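Local coordinates for thioredoxin-like protein (Bacteroides caccae ATCC 43185, PDB 4YOD) that is of uncharacterised function but carries a thioredoxin-like domain behind a helical domain, and may act as a thiol-disulfide oxidoreductase, at residues A45-N48 / Y49-H52. Numbering follows the deposited sequence.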
loop_
_atom_site.group_PDB
_atom_site.type_symbol
_atom_site.label_atom_id
_atom_site.label_comp_id
_atom_site.label_asym_id
_atom_site.label_seq_id
_atom_site.Cartn_x
_atom_site.Cartn_y
_atom_site.Cartn_z
ATOM N N ALA A 45 7.858 22.850 17.397
ATOM C CA ALA A 45 7.922 24.274 17.053
ATOM C C ALA A 45 9.393 24.728 16.879
ATOM O O ALA A 45 9.639 25.903 16.596
ATOM C CB ALA A 45 7.235 25.092 18.127
ATOM N N ASP A 46 10.361 23.785 17.026
ATOM C CA ASP A 46 11.811 24.012 16.948
ATOM C C ASP A 46 12.379 23.971 15.491
ATOM O O ASP A 46 11.657 23.675 14.538
ATOM C CB ASP A 46 12.529 22.961 17.820
ATOM C CG ASP A 46 13.791 23.401 18.541
ATOM O OD1 ASP A 46 14.354 24.460 18.171
ATOM O OD2 ASP A 46 14.238 22.669 19.457
ATOM N N THR A 47 13.700 24.243 15.351
ATOM C CA THR A 47 14.433 24.314 14.076
ATOM C C THR A 47 15.157 22.974 13.730
ATOM O O THR A 47 16.081 22.983 12.907
ATOM C CB THR A 47 15.418 25.536 14.119
ATOM O OG1 THR A 47 16.042 25.722 12.846
ATOM C CG2 THR A 47 16.494 25.430 15.222
ATOM N N ASN A 48 14.705 21.830 14.319
ATOM C CA ASN A 48 15.288 20.497 14.110
ATOM C C ASN A 48 14.997 19.927 12.697
ATOM O O ASN A 48 15.428 18.817 12.382
ATOM C CB ASN A 48 14.831 19.503 15.208
ATOM C CG ASN A 48 13.349 19.177 15.284
ATOM O OD1 ASN A 48 12.747 18.638 14.355
ATOM N ND2 ASN A 48 12.763 19.359 16.456
ATOM N N TYR A 49 14.288 20.669 11.844
ATOM C CA TYR A 49 13.988 20.201 10.493
ATOM C C TYR A 49 15.033 20.754 9.491
ATOM O O TYR A 49 15.255 20.142 8.447
ATOM C CB TYR A 49 12.544 20.561 10.084
ATOM C CG TYR A 49 12.255 22.038 9.927
ATOM C CD1 TYR A 49 12.341 22.907 11.015
ATOM C CD2 TYR A 49 11.817 22.556 8.713
ATOM C CE1 TYR A 49 12.074 24.269 10.878
ATOM C CE2 TYR A 49 11.531 23.914 8.566
ATOM C CZ TYR A 49 11.648 24.765 9.656
ATOM O OH TYR A 49 11.372 26.106 9.529
ATOM N N ILE A 50 15.688 21.885 9.829
ATOM C CA ILE A 50 16.695 22.546 8.983
ATOM C C ILE A 50 18.103 22.118 9.390
ATOM O O ILE A 50 18.852 21.587 8.567
ATOM C CB ILE A 50 16.587 24.114 9.007
ATOM C CG1 ILE A 50 15.160 24.625 8.700
ATOM C CG2 ILE A 50 17.624 24.755 8.066
ATOM C CD1 ILE A 50 14.894 26.083 9.155
ATOM N N HIS A 51 18.477 22.424 10.641
ATOM C CA HIS A 51 19.809 22.194 11.186
ATOM C C HIS A 51 20.129 20.718 11.432
ATOM O O HIS A 51 21.315 20.377 11.535
ATOM C CB HIS A 51 19.981 22.992 12.486
ATOM C CG HIS A 51 20.126 24.464 12.257
ATOM N ND1 HIS A 51 19.036 25.255 11.926
ATOM C CD2 HIS A 51 21.233 25.242 12.304
ATOM C CE1 HIS A 51 19.513 26.481 11.783
ATOM N NE2 HIS A 51 20.831 26.525 12.006
ATOM N N HIS A 52 19.095 19.848 11.565
ATOM C CA HIS A 52 19.318 18.428 11.857
ATOM C C HIS A 52 18.342 17.474 11.080
ATOM O O HIS A 52 17.674 16.646 11.711
ATOM C CB HIS A 52 19.239 18.197 13.387
ATOM C CG HIS A 52 20.122 19.123 14.178
ATOM N ND1 HIS A 52 21.502 18.985 14.171
ATOM C CD2 HIS A 52 19.803 20.228 14.890
ATOM C CE1 HIS A 52 21.970 19.980 14.908
ATOM N NE2 HIS A 52 20.985 20.751 15.367
#
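The chi1 of T47 (-174°) turns OG1 away from its own backbone N and brings it within bonding distance of ND1 of H51, four residues on, the two side chains crossing at a slant. OG1 of T47 and ND1 of H51 form a hydrogen bond of 3.2 Å; both groups can give or take a proton, so threonine and histidine suit the pairing. The backbone here is a beta turn, 47-50, close to type I: the carbonyl O of T47 takes the N-H of I50 at 3.3 Å, the donor standing well above the carbonyl plane, and a weak bond from the N-H of H51 extends it. Ahead of the turn, OD1 of D46 accepts the N-H of T47 at 2.9 Å, on the anti side of the carboxylate and 35° out of its plane; a short acidic side chain is well placed to hold its neighbour's amide this way. H52 then occupies the N-cap position of helix 53-66, so this surface turn leads into a helix of the all-helical DUF5106 region. The hydroxyl of T56, one turn into that helix, hydrogen-bonds to both N48 O and H52 O, two acceptors 3.2 Å apart that must share its one proton. CG of Y49 is staggered between its own N and C (chi1 66°), which lays the ring against the D46-T47 backbone, its CD1 3.7 Å from D46 O. CG1 of I50 packs 3.6 Å above the centre of the Y49 ring, while CD1 of the same aliphatic branch ends beside T47 OG1. The broad aromatic also touches K91, V92 and Y95 of helix 90-105, and an alanine here would probably leave I50 CG1 without its platform and open a gap between the turn and that helix.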